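Local coordinates for tail fiber protein (Acinetobacter phage AM24, PDB 5W5P), which forms the trimeric tailspike of the phage, which probably binds and degrades the capsular polysaccharide of Acinetobacter baumannii, at residues G331-N336 with V367-N372; T283-F288 with R310-L315; F73-S78 with D94-K99. All coordinates share one frame; numbering follows the deposited sequence.

Interaction 1. Residues G331-N336 with V367-N372; sequences GTFIGN and VTFIGN
Phe333 and Phe369 stand side by side on the same face of a parallel strand pair. Their planes are near parallel, 10° apart, but slid, so the rings barely overlap; Phe333 CD1 comes 3.5 Å from Phe369 CE2. CG is anti to the carbonyl carbon in both (chi1 -59° and -63°), so the two CG atoms leave matching backbones on the same side. Val367 CG1 meets the edge of the Phe333 ring, 3.9 Å from CE1. On the face carrying Thr332 and Thr368, Ile334 CG2 packs 4.2 Å from Ile370 CB.

Backbone bonds keep the register: Thr368 N to Gly331 O, Phe333 N to Thr368 O, Ile370 N to Phe333 O and Gly335 N to Ile370 O. A water accepts from Thr368 OG1 and donates to Gly331 O.

Asn372 supplies the side-chain bonds. Its ND2 donates to Phe333 O (2.8 Å), reaching the opposite face of that carbonyl from Ile370 N, so two donors grip one buried oxygen. Its OD1 takes Asn336 N at 2.9 Å and, weakly, Asn336 ND2, whose stronger partner is Cys311 O. Such stacked amides form an asparagine ladder, a known feature of parallel beta-helix turns.

Asn411 and Phe408 extend the amide and ring stacks onward, Ile353 of strand 353-354 touches both phenylalanines from inside the coil, and Ile334 packs on Ile334 of both other subunits.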
ATOM      1  N   GLY A 331       6.927 -10.326  -3.581  1.00 40.68           N
ATOM      2  CA  GLY A 331       7.541  -9.147  -2.993  1.00 36.32           C
ATOM      3  C   GLY A 331       6.913  -7.878  -3.542  1.00 35.64           C
ATOM      4  O   GLY A 331       6.535  -7.815  -4.712  1.00 33.23           O
ATOM      5  N   THR A 332       6.797  -6.869  -2.676  1.00 32.19           N
ATOM      6  CA  THR A 332       6.284  -5.563  -3.065  1.00 35.26           C
ATOM      7  C   THR A 332       7.134  -4.474  -2.425  1.00 36.73           C
ATOM      8  O   THR A 332       7.525  -4.586  -1.261  1.00 41.95           O
ATOM      9  CB  THR A 332       4.805  -5.395  -2.667  1.00 37.14           C
ATOM     10  OG1 THR A 332       4.579  -5.979  -1.379  1.00 35.74           O
ATOM     11  CG2 THR A 332       3.883  -6.059  -3.695  1.00 39.71           C
ATOM     12  N   PHE A 333       7.435  -3.432  -3.200  1.00 36.68           N
ATOM     13  CA  PHE A 333       8.195  -2.270  -2.727  1.00 35.03           C
ATOM     14  C   PHE A 333       7.511  -1.025  -3.288  1.00 37.42           C
ATOM     15  O   PHE A 333       7.760  -0.646  -4.437  1.00 39.25           O
ATOM     16  CB  PHE A 333       9.657  -2.332  -3.159  1.00 31.97           C
ATOM     17  CG  PHE A 333      10.390  -3.558  -2.677  1.00 38.95           C
ATOM     18  CD1 PHE A 333      10.244  -4.771  -3.337  1.00 37.40           C
ATOM     19  CD2 PHE A 333      11.247  -3.494  -1.585  1.00 37.25           C
ATOM     20  CE1 PHE A 333      10.911  -5.896  -2.915  1.00 32.09           C
ATOM     21  CE2 PHE A 333      11.921  -4.624  -1.158  1.00 36.95           C
ATOM     22  CZ  PHE A 333      11.750  -5.829  -1.828  1.00 36.32           C
ATOM     23  N   ILE A 334       6.671  -0.383  -2.476  1.00 36.67           N
ATOM     24  CA  ILE A 334       5.779   0.677  -2.931  1.00 32.50           C
ATOM     25  C   ILE A 334       6.146   1.975  -2.223  1.00 41.09           C
ATOM     26  O   ILE A 334       6.026   2.082  -0.996  1.00 43.78           O
ATOM     27  CB  ILE A 334       4.303   0.325  -2.696  1.00 32.68           C
ATOM     28  CG1 ILE A 334       4.002  -1.093  -3.199  1.00 35.67           C
ATOM     29  CG2 ILE A 334       3.387   1.388  -3.315  1.00 33.17           C
ATOM     30  CD1 ILE A 334       2.532  -1.464  -3.165  1.00 32.98           C
ATOM     31  N   GLY A 335       6.586   2.964  -2.995  1.00 36.61           N
ATOM     32  CA  GLY A 335       6.663   4.323  -2.497  1.00 35.33           C
ATOM     33  C   GLY A 335       7.800   4.624  -1.552  1.00 34.41           C
ATOM     34  O   GLY A 335       7.691   5.544  -0.742  1.00 34.85           O
ATOM     35  N   ASN A 336       8.896   3.875  -1.626  1.00 37.40           N
ATOM     36  CA  ASN A 336      10.036   4.180  -0.775  1.00 37.39           C
ATOM     37  C   ASN A 336      10.708   5.478  -1.215  1.00 37.53           C
ATOM     38  O   ASN A 336      10.572   5.931  -2.355  1.00 39.28           O
ATOM     39  CB  ASN A 336      11.043   3.034  -0.788  1.00 38.15           C
ATOM     40  CG  ASN A 336      10.551   1.833  -0.015  1.00 39.02           C
ATOM     41  OD1 ASN A 336      10.271   1.926   1.183  1.00 39.07           O
ATOM     42  ND2 ASN A 336      10.413   0.701  -0.702  1.00 36.61           N
ATOM     43  N   VAL A 367       7.632 -10.007  -8.131  1.00 37.57           N
ATOM     44  CA  VAL A 367       8.110  -8.850  -7.381  1.00 38.49           C
ATOM     45  C   VAL A 367       7.715  -7.593  -8.143  1.00 40.06           C
ATOM     46  O   VAL A 367       7.924  -7.508  -9.358  1.00 44.28           O
ATOM     47  CB  VAL A 367       9.641  -8.889  -7.165  1.00 38.42           C
ATOM     48  CG1 VAL A 367      10.080  -7.777  -6.219  1.00 32.76           C
ATOM     49  CG2 VAL A 367      10.082 -10.246  -6.639  1.00 33.37           C
ATOM     50  N   THR A 368       7.144  -6.616  -7.435  1.00 34.86           N
ATOM     51  CA  THR A 368       6.635  -5.406  -8.070  1.00 35.97           C
ATOM     52  C   THR A 368       7.158  -4.173  -7.350  1.00 40.58           C
ATOM     53  O   THR A 368       7.030  -4.065  -6.126  1.00 42.32           O
ATOM     54  CB  THR A 368       5.104  -5.393  -8.082  1.00 33.78           C
ATOM     55  OG1 THR A 368       4.620  -6.656  -8.557  1.00 35.78           O
ATOM     56  CG2 THR A 368       4.586  -4.286  -8.991  1.00 33.50           C
ATOM     57  N   PHE A 369       7.731  -3.243  -8.115  1.00 41.82           N
ATOM     58  CA  PHE A 369       8.217  -1.960  -7.614  1.00 36.65           C
ATOM     59  C   PHE A 369       7.328  -0.851  -8.157  1.00 35.44           C
ATOM     60  O   PHE A 369       7.263  -0.651  -9.371  1.00 36.76           O
ATOM     61  CB  PHE A 369       9.666  -1.717  -8.034  1.00 35.07           C
ATOM     62  CG  PHE A 369      10.632  -2.708  -7.470  1.00 35.98           C
ATOM     63  CD1 PHE A 369      10.828  -3.933  -8.088  1.00 33.83           C
ATOM     64  CD2 PHE A 369      11.347  -2.416  -6.317  1.00 40.78           C
ATOM     65  CE1 PHE A 369      11.719  -4.851  -7.569  1.00 37.31           C
ATOM     66  CE2 PHE A 369      12.245  -3.330  -5.792  1.00 43.90           C
ATOM     67  CZ  PHE A 369      12.433  -4.548  -6.419  1.00 41.27           C
ATOM     68  N   ILE A 370       6.657  -0.126  -7.263  1.00 35.31           N
ATOM     69  CA  ILE A 370       5.721   0.925  -7.646  1.00 36.06           C
ATOM     70  C   ILE A 370       6.092   2.205  -6.909  1.00 38.40           C
ATOM     71  O   ILE A 370       6.163   2.216  -5.676  1.00 38.09           O
ATOM     72  CB  ILE A 370       4.265   0.536  -7.339  1.00 38.59           C
ATOM     73  CG1 ILE A 370       3.920  -0.803  -8.000  1.00 38.03           C
ATOM     74  CG2 ILE A 370       3.314   1.633  -7.799  1.00 34.08           C
ATOM     75  CD1 ILE A 370       2.594  -1.359  -7.578  1.00 37.22           C
ATOM     76  N   GLY A 371       6.340   3.274  -7.665  1.00 38.45           N
ATOM     77  CA  GLY A 371       6.391   4.611  -7.097  1.00 38.33           C
ATOM     78  C   GLY A 371       7.541   4.910  -6.159  1.00 37.65           C
ATOM     79  O   GLY A 371       7.405   5.769  -5.284  1.00 37.42           O
ATOM     80  N   ASN A 372       8.673   4.236  -6.318  1.00 39.93           N
ATOM     81  CA  ASN A 372       9.855   4.539  -5.526  1.00 38.35           C
ATOM     82  C   ASN A 372      10.640   5.682  -6.157  1.00 40.79           C
ATOM     83  O   ASN A 372      10.616   5.876  -7.376  1.00 46.28           O
ATOM     84  CB  ASN A 372      10.753   3.307  -5.402  1.00 35.21           C
ATOM     85  CG  ASN A 372      10.035   2.126  -4.790  1.00 34.15           C
ATOM     86  OD1 ASN A 372       9.937   2.017  -3.571  1.00 34.41           O
ATOM     87  ND2 ASN A 372       9.521   1.237  -5.634  1.00 34.17           N
TER
HETATM   88  O   HOH W   1       4.707  -8.480  -6.777  1.00 35.54           O

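Interaction 2. Residues T283-F288 with R310-L315; sequences TVSRNF and RCDGNL
Asn314 reaches across to the backbone of Val284 and Asn287, and its side chain can be followed outward atom by atom. CB passes 4.0 Å from Asn287 O. CG, anti to its own carbonyl carbon (chi1 -72°), approaches Val284 O and Arg286 N. From there the amide divides: OD1 accepts from Asn287 N at 3.0 Å, while ND2 donates to Val284 O at 2.6 Å in an almost straight bond (175° at the hydrogen) with the acceptor in the amide plane. One buried side chain thus satisfies two backbone groups where the chain turns.

This is an asparagine rung at the corner between two faces of a parallel beta-helix. The neighbouring coils run parallel there, with Thr283 beside Arg310 before the turn and Phe288 beside Leu315 after it. Val284 N binds Arg310 O, Arg286 N binds Asp312 O, and Leu315 N binds Asn287 O at 2.8 Å. Asp312 N donates to Ser285 OG (3.1 Å), a side chain standing in for a backbone acceptor.

Beyond the turn, Leu315 CD2 rests 3.9 Å from Phe288 CD1, the two side chains crossing at about a right angle. Arg286 runs beside Asp312 without charged contact, its NE held instead by Glu263, and its guanidinium lies close to that of Arg286 in the other subunits. Asp312 OD1 accepts from Ile334 N on the following coil.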
ATOM      1  N   THR A 283       7.344  -7.531   6.956  1.00 36.55           N
ATOM      2  CA  THR A 283       6.896  -6.184   6.624  1.00 37.03           C
ATOM      3  C   THR A 283       7.863  -5.178   7.224  1.00 41.66           C
ATOM      4  O   THR A 283       8.145  -5.228   8.427  1.00 43.72           O
ATOM      5  CB  THR A 283       5.477  -5.915   7.142  1.00 34.60           C
ATOM      6  OG1 THR A 283       4.607  -6.986   6.748  1.00 34.75           O
ATOM      7  CG2 THR A 283       4.955  -4.605   6.577  1.00 31.71           C
ATOM      8  N   VAL A 284       8.386  -4.282   6.385  1.00 39.15           N
ATOM      9  CA  VAL A 284       9.229  -3.192   6.862  1.00 37.96           C
ATOM     10  C   VAL A 284       8.804  -1.919   6.140  1.00 40.11           C
ATOM     11  O   VAL A 284       9.319  -1.607   5.061  1.00 42.06           O
ATOM     12  CB  VAL A 284      10.725  -3.497   6.648  1.00 37.25           C
ATOM     13  CG1 VAL A 284      11.573  -2.346   7.151  1.00 34.28           C
ATOM     14  CG2 VAL A 284      11.126  -4.807   7.336  1.00 33.45           C
ATOM     15  N   SER A 285       7.864  -1.176   6.728  1.00 40.19           N
ATOM     16  CA  SER A 285       7.210  -0.070   6.043  1.00 38.89           C
ATOM     17  C   SER A 285       7.153   1.177   6.919  1.00 43.60           C
ATOM     18  O   SER A 285       7.000   1.094   8.141  1.00 44.39           O
ATOM     19  CB  SER A 285       5.787  -0.450   5.619  1.00 36.81           C
ATOM     20  OG  SER A 285       5.792  -1.533   4.709  1.00 41.13           O
ATOM     21  N   ARG A 286       7.272   2.340   6.264  1.00 41.94           N
ATOM     22  CA  ARG A 286       7.004   3.645   6.870  1.00 37.76           C
ATOM     23  C   ARG A 286       7.893   3.898   8.093  1.00 37.12           C
ATOM     24  O   ARG A 286       7.436   4.353   9.142  1.00 32.90           O
ATOM     25  CB  ARG A 286       5.517   3.787   7.225  1.00 32.88           C
ATOM     26  CG  ARG A 286       4.586   3.828   6.010  1.00 33.07           C
ATOM     27  CD  ARG A 286       3.143   3.480   6.374  1.00 35.77           C
ATOM     28  NE  ARG A 286       2.906   2.037   6.419  1.00 37.31           N
ATOM     29  CZ  ARG A 286       2.558   1.296   5.368  1.00 40.29           C
ATOM     30  NH1 ARG A 286       2.400   1.855   4.178  1.00 45.46           N
ATOM     31  NH2 ARG A 286       2.364  -0.009   5.503  1.00 32.49           N
ATOM     32  N   ASN A 287       9.184   3.620   7.944  1.00 33.97           N
ATOM     33  CA  ASN A 287      10.169   3.906   8.977  1.00 34.36           C
ATOM     34  C   ASN A 287      11.085   5.035   8.526  1.00 39.47           C
ATOM     35  O   ASN A 287      11.496   5.085   7.366  1.00 50.18           O
ATOM     36  CB  ASN A 287      11.017   2.673   9.312  1.00 35.97           C
ATOM     37  CG  ASN A 287      10.187   1.473   9.708  1.00 41.08           C
ATOM     38  OD1 ASN A 287       9.841   0.634   8.869  1.00 47.84           O
ATOM     39  ND2 ASN A 287       9.892   1.363  10.994  1.00 34.26           N
ATOM     40  N   PHE A 288      11.415   5.933   9.452  1.00 36.92           N
ATOM     41  CA  PHE A 288      12.373   7.010   9.205  1.00 39.61           C
ATOM     42  C   PHE A 288      13.776   6.481   9.501  1.00 42.26           C
ATOM     43  O   PHE A 288      14.200   6.434  10.657  1.00 46.92           O
ATOM     44  CB  PHE A 288      12.051   8.222  10.076  1.00 42.15           C
ATOM     45  CG  PHE A 288      10.714   8.854   9.788  1.00 38.95           C
ATOM     46  CD1 PHE A 288      10.251   8.960   8.483  1.00 39.33           C
ATOM     47  CD2 PHE A 288       9.923   9.347  10.820  1.00 37.78           C
ATOM     48  CE1 PHE A 288       9.027   9.548   8.210  1.00 35.08           C
ATOM     49  CE2 PHE A 288       8.696   9.938  10.555  1.00 35.47           C
ATOM     50  CZ  PHE A 288       8.249  10.039   9.245  1.00 40.54           C
ATOM     51  N   ARG A 310       7.113  -7.001   2.141  1.00 36.59           N
ATOM     52  CA  ARG A 310       6.632  -5.696   1.710  1.00 35.50           C
ATOM     53  C   ARG A 310       7.508  -4.646   2.371  1.00 36.58           C
ATOM     54  O   ARG A 310       7.745  -4.712   3.582  1.00 37.86           O
ATOM     55  CB  ARG A 310       5.160  -5.463   2.082  1.00 35.83           C
ATOM     56  CG  ARG A 310       4.242  -6.645   1.840  1.00 33.34           C
ATOM     57  CD  ARG A 310       4.264  -7.618   3.012  1.00 35.00           C
ATOM     58  NE  ARG A 310       3.023  -8.377   3.099  1.00 40.50           N
ATOM     59  CZ  ARG A 310       2.860  -9.453   3.861  1.00 41.52           C
ATOM     60  NH1 ARG A 310       1.698 -10.093   3.870  1.00 41.22           N
ATOM     61  NH2 ARG A 310       3.861  -9.892   4.610  1.00 43.02           N
ATOM     62  N   CYS A 311       7.998  -3.698   1.578  1.00 31.52           N
ATOM     63  CA  CYS A 311       8.775  -2.568   2.082  1.00 37.75           C
ATOM     64  C   CYS A 311       8.212  -1.310   1.430  1.00 35.92           C
ATOM     65  O   CYS A 311       8.561  -0.992   0.288  1.00 36.67           O
ATOM     66  CB  CYS A 311      10.263  -2.741   1.788  1.00 40.21           C
ATOM     67  SG  CYS A 311      11.004  -4.258   2.472  1.00 37.77           S
ATOM     68  N   ASP A 312       7.345  -0.598   2.151  1.00 34.17           N
ATOM     69  CA  ASP A 312       6.590   0.514   1.592  1.00 36.42           C
ATOM     70  C   ASP A 312       6.840   1.802   2.371  1.00 37.80           C
ATOM     71  O   ASP A 312       6.975   1.782   3.598  1.00 38.97           O
ATOM     72  CB  ASP A 312       5.089   0.204   1.579  1.00 38.91           C
ATOM     73  CG  ASP A 312       4.766  -1.098   0.865  1.00 44.95           C
ATOM     74  OD1 ASP A 312       5.535  -1.491  -0.039  1.00 47.14           O
ATOM     75  OD2 ASP A 312       3.737  -1.725   1.203  1.00 45.42           O
ATOM     76  N   GLY A 313       6.903   2.918   1.645  1.00 33.93           N
ATOM     77  CA  GLY A 313       6.921   4.236   2.254  1.00 33.21           C
ATOM     78  C   GLY A 313       8.021   4.490   3.262  1.00 37.33           C
ATOM     79  O   GLY A 313       7.867   5.363   4.123  1.00 41.14           O
ATOM     80  N   ASN A 314       9.131   3.759   3.185  1.00 35.77           N
ATOM     81  CA  ASN A 314      10.249   3.995   4.083  1.00 34.44           C
ATOM     82  C   ASN A 314      11.032   5.236   3.660  1.00 36.70           C
ATOM     83  O   ASN A 314      10.999   5.665   2.504  1.00 34.95           O
ATOM     84  CB  ASN A 314      11.195   2.796   4.103  1.00 32.78           C
ATOM     85  CG  ASN A 314      10.618   1.606   4.835  1.00 36.37           C
ATOM     86  OD1 ASN A 314      10.457   1.629   6.058  1.00 37.85           O
ATOM     87  ND2 ASN A 314      10.317   0.549   4.091  1.00 31.88           N
ATOM     88  N   LEU A 315      11.742   5.813   4.626  1.00 40.28           N
ATOM     89  CA  LEU A 315      12.787   6.793   4.361  1.00 34.10           C
ATOM     90  C   LEU A 315      14.132   6.093   4.493  1.00 41.79           C
ATOM     91  O   LEU A 315      14.359   5.362   5.462  1.00 43.70           O
ATOM     92  CB  LEU A 315      12.690   7.975   5.324  1.00 34.63           C
ATOM     93  CG  LEU A 315      13.899   8.887   5.547  1.00 36.99           C
ATOM     94  CD1 LEU A 315      14.072   9.852   4.403  1.00 35.96           C
ATOM     95  CD2 LEU A 315      13.721   9.653   6.850  1.00 39.39           C
TER
HETATM   96  O   HOH W   2       3.624  -2.339   3.946  1.00 33.14           O
HETATM   97  O   HOH W   3       1.263  -0.047   1.731  1.00 32.61           O

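Interaction 3. Residues F73-S78 with D94-K99; sequences FYADTS and DGTRWK
The six-membered ring of Trp98 carries Ala75 CB over one face, in a CH-pi contact 3.9 Å from its centroid, with Thr96 CG2 toward the rim of the same face and Phe73 O near the plane at the edge. The Phe73 ring in turn has Trp98 C at its edge. These groups belong to two central strands of a four-stranded antiparallel sheet in the N-terminal part of the chain, where Tyr74 and Lys99 form a hydrogen-bonded pair and Ala75 and Trp98 a non-hydrogen-bonded one. Leu45 of helix 42-46 and Val57 pack against Trp98.

Tyr74 has CG between its backbone N and carbonyl carbon (chi1 78°), and its ring crosses the lysine chain: CE1 lies 3.6 Å from Lys99 CB, and OH 3.7 Å from Lys99 CD. Extended beyond CG, Lys99 carries NZ to a salt bridge with Asp76 OD2 at 2.6 Å, met on the anti side; Asp79 is a second carboxylate partner. One residue beyond Ala75, Asp76 N binds Arg97 O at 3.0 Å. The other carboxylate oxygen of Asp76, OD1, accepts from Ser78 OG on its syn side at 2.7 Å.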
ATOM      1  N   PHE A  73       1.291  -0.434  49.146  1.00 41.55           N
ATOM      2  CA  PHE A  73       1.321  -1.834  49.546  1.00 44.71           C
ATOM      3  C   PHE A  73       0.228  -2.071  50.579  1.00 49.56           C
ATOM      4  O   PHE A  73       0.063  -1.271  51.506  1.00 50.47           O
ATOM      5  CB  PHE A  73       2.691  -2.219  50.123  1.00 43.80           C
ATOM      6  CG  PHE A  73       3.792  -2.261  49.100  1.00 48.61           C
ATOM      7  CD1 PHE A  73       4.486  -1.109  48.756  1.00 45.76           C
ATOM      8  CD2 PHE A  73       4.131  -3.454  48.476  1.00 51.36           C
ATOM      9  CE1 PHE A  73       5.497  -1.148  47.810  1.00 39.75           C
ATOM     10  CE2 PHE A  73       5.141  -3.496  47.530  1.00 48.05           C
ATOM     11  CZ  PHE A  73       5.824  -2.341  47.199  1.00 42.05           C
ATOM     12  N   TYR A  74      -0.522  -3.158  50.421  1.00 48.40           N
ATOM     13  CA  TYR A  74      -1.562  -3.522  51.371  1.00 49.17           C
ATOM     14  C   TYR A  74      -1.199  -4.828  52.064  1.00 49.63           C
ATOM     15  O   TYR A  74      -0.625  -5.732  51.450  1.00 51.83           O
ATOM     16  CB  TYR A  74      -2.936  -3.635  50.696  1.00 49.53           C
ATOM     17  CG  TYR A  74      -3.171  -4.902  49.909  1.00 54.87           C
ATOM     18  CD1 TYR A  74      -2.704  -5.025  48.601  1.00 62.61           C
ATOM     19  CD2 TYR A  74      -3.878  -5.966  50.458  1.00 52.65           C
ATOM     20  CE1 TYR A  74      -2.921  -6.176  47.862  1.00 63.68           C
ATOM     21  CE2 TYR A  74      -4.100  -7.122  49.734  1.00 57.58           C
ATOM     22  CZ  TYR A  74      -3.620  -7.222  48.433  1.00 63.86           C
ATOM     23  OH  TYR A  74      -3.841  -8.372  47.704  1.00 65.07           O
ATOM     24  N   ALA A  75      -1.522  -4.908  53.352  1.00 51.66           N
ATOM     25  CA  ALA A  75      -1.217  -6.088  54.159  1.00 53.06           C
ATOM     26  C   ALA A  75      -2.277  -7.146  53.883  1.00 53.38           C
ATOM     27  O   ALA A  75      -3.409  -7.050  54.360  1.00 53.00           O
ATOM     28  CB  ALA A  75      -1.156  -5.730  55.639  1.00 51.00           C
ATOM     29  N   ASP A  76      -1.910  -8.158  53.100  1.00 54.33           N
ATOM     30  CA  ASP A  76      -2.809  -9.263  52.772  1.00 57.30           C
ATOM     31  C   ASP A  76      -2.819 -10.232  53.948  1.00 57.27           C
ATOM     32  O   ASP A  76      -1.979 -11.130  54.053  1.00 50.72           O
ATOM     33  CB  ASP A  76      -2.369  -9.943  51.481  1.00 57.19           C
ATOM     34  CG  ASP A  76      -3.421 -10.879  50.929  1.00 59.13           C
ATOM     35  OD1 ASP A  76      -4.497 -11.003  51.550  1.00 60.20           O
ATOM     36  OD2 ASP A  76      -3.170 -11.496  49.874  1.00 61.28           O
ATOM     37  N   THR A  77      -3.793 -10.045  54.845  1.00 61.89           N
ATOM     38  CA  THR A  77      -3.871 -10.858  56.057  1.00 67.25           C
ATOM     39  C   THR A  77      -4.183 -12.320  55.760  1.00 69.21           C
ATOM     40  O   THR A  77      -3.854 -13.187  56.576  1.00 69.85           O
ATOM     41  CB  THR A  77      -4.925 -10.291  57.015  1.00 65.92           C
ATOM     42  OG1 THR A  77      -4.888  -8.858  56.986  1.00 62.64           O
ATOM     43  CG2 THR A  77      -4.661 -10.764  58.435  1.00 65.78           C
ATOM     44  N   SER A  78      -4.798 -12.611  54.611  1.00 69.83           N
ATOM     45  CA  SER A  78      -5.121 -13.985  54.248  1.00 71.82           C
ATOM     46  C   SER A  78      -3.912 -14.768  53.746  1.00 70.89           C
ATOM     47  O   SER A  78      -3.969 -16.003  53.704  1.00 72.71           O
ATOM     48  CB  SER A  78      -6.218 -14.000  53.180  1.00 75.21           C
ATOM     49  OG  SER A  78      -5.793 -13.351  51.991  1.00 74.77           O
ATOM     50  N   ASP A  94       7.542  -9.611  60.815  1.00 55.46           N
ATOM     51  CA  ASP A  94       6.389 -10.197  61.490  1.00 53.26           C
ATOM     52  C   ASP A  94       5.673 -11.251  60.651  1.00 57.49           C
ATOM     53  O   ASP A  94       4.728 -11.873  61.150  1.00 56.16           O
ATOM     54  CB  ASP A  94       5.405  -9.094  61.884  1.00 56.69           C
ATOM     55  CG  ASP A  94       4.833  -8.356  60.680  1.00 60.01           C
ATOM     56  OD1 ASP A  94       5.394  -8.478  59.566  1.00 60.17           O
ATOM     57  OD2 ASP A  94       3.824  -7.639  60.856  1.00 61.35           O
ATOM     58  N   GLY A  95       6.087 -11.464  59.404  1.00 57.85           N
ATOM     59  CA  GLY A  95       5.434 -12.408  58.524  1.00 57.94           C
ATOM     60  C   GLY A  95       4.353 -11.822  57.641  1.00 53.87           C
ATOM     61  O   GLY A  95       3.783 -12.554  56.822  1.00 51.42           O
ATOM     62  N   THR A  96       4.054 -10.531  57.781  1.00 52.47           N
ATOM     63  CA  THR A  96       3.023  -9.899  56.971  1.00 50.90           C
ATOM     64  C   THR A  96       3.431  -9.888  55.504  1.00 53.82           C
ATOM     65  O   THR A  96       4.529  -9.439  55.156  1.00 56.91           O
ATOM     66  CB  THR A  96       2.770  -8.470  57.450  1.00 46.78           C
ATOM     67  OG1 THR A  96       2.198  -8.495  58.765  1.00 47.79           O
ATOM     68  CG2 THR A  96       1.821  -7.756  56.505  1.00 45.45           C
ATOM     69  N   ARG A  97       2.543 -10.383  54.643  1.00 51.70           N
ATOM     70  CA  ARG A  97       2.751 -10.332  53.199  1.00 50.56           C
ATOM     71  C   ARG A  97       2.194  -9.013  52.683  1.00 48.84           C
ATOM     72  O   ARG A  97       0.977  -8.836  52.582  1.00 52.22           O
ATOM     73  CB  ARG A  97       2.099 -11.523  52.509  1.00 48.38           C
ATOM     74  CG  ARG A  97       3.062 -12.663  52.253  1.00 46.87           C
ATOM     75  CD  ARG A  97       3.187 -13.543  53.490  1.00 51.00           C
ATOM     76  NE  ARG A  97       4.227 -14.557  53.342  1.00 49.55           N
ATOM     77  CZ  ARG A  97       4.841 -15.149  54.359  1.00 51.03           C
ATOM     78  NH1 ARG A  97       4.527 -14.826  55.606  1.00 51.72           N
ATOM     79  NH2 ARG A  97       5.768 -16.066  54.125  1.00 52.08           N
ATOM     80  N   TRP A  98       3.094  -8.084  52.368  1.00 43.49           N
ATOM     81  CA  TRP A  98       2.737  -6.828  51.724  1.00 44.34           C
ATOM     82  C   TRP A  98       2.733  -7.020  50.210  1.00 46.05           C
ATOM     83  O   TRP A  98       3.703  -7.527  49.637  1.00 43.80           O
ATOM     84  CB  TRP A  98       3.722  -5.721  52.117  1.00 46.76           C
ATOM     85  CG  TRP A  98       3.693  -5.359  53.586  1.00 48.21           C
ATOM     86  CD1 TRP A  98       4.516  -5.833  54.567  1.00 48.66           C
ATOM     87  CD2 TRP A  98       2.795  -4.443  54.228  1.00 46.07           C
ATOM     88  NE1 TRP A  98       4.182  -5.275  55.776  1.00 43.81           N
ATOM     89  CE2 TRP A  98       3.131  -4.415  55.593  1.00 45.81           C
ATOM     90  CE3 TRP A  98       1.741  -3.642  53.778  1.00 48.54           C
ATOM     91  CZ2 TRP A  98       2.451  -3.620  56.514  1.00 47.58           C
ATOM     92  CZ3 TRP A  98       1.067  -2.854  54.696  1.00 46.70           C
ATOM     93  CH2 TRP A  98       1.424  -2.849  56.044  1.00 44.25           C
ATOM     94  N   LYS A  99       1.644  -6.617  49.565  1.00 45.64           N
ATOM     95  CA  LYS A  99       1.497  -6.754  48.121  1.00 45.36           C
ATOM     96  C   LYS A  99       1.258  -5.390  47.494  1.00 45.51           C
ATOM     97  O   LYS A  99       0.418  -4.617  47.963  1.00 45.10           O
ATOM     98  CB  LYS A  99       0.359  -7.718  47.762  1.00 41.82           C
ATOM     99  CG  LYS A  99       0.459  -9.017  48.517  1.00 48.21           C
ATOM    100  CD  LYS A  99      -0.588 -10.039  48.134  1.00 43.73           C
ATOM    101  CE  LYS A  99      -0.058 -11.441  48.424  1.00 46.86           C
ATOM    102  NZ  LYS A  99      -1.177 -12.411  48.545  1.00 48.90           N
TER

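From the N terminus the chain first closes interaction 3, a short excursion that includes strand 89-91 and returns to pair 97-100 with 71-75. It then enters the beta-helix, where interaction 2 joins coils across a 21-residue excursion and interaction 1 does so across 30 residues. The three follow in series; none nests or crosses. Interactions 1 and 2 adjoin, their centres about 10 Å apart, because 331-336 stacks directly on 310-315, making four successive parallel passes from 283-288 to 367-372. Both touch other subunits of the trimer. Interaction 3 lies apart in the N-terminal sheet, its centre about 51 Å from that of interaction 2.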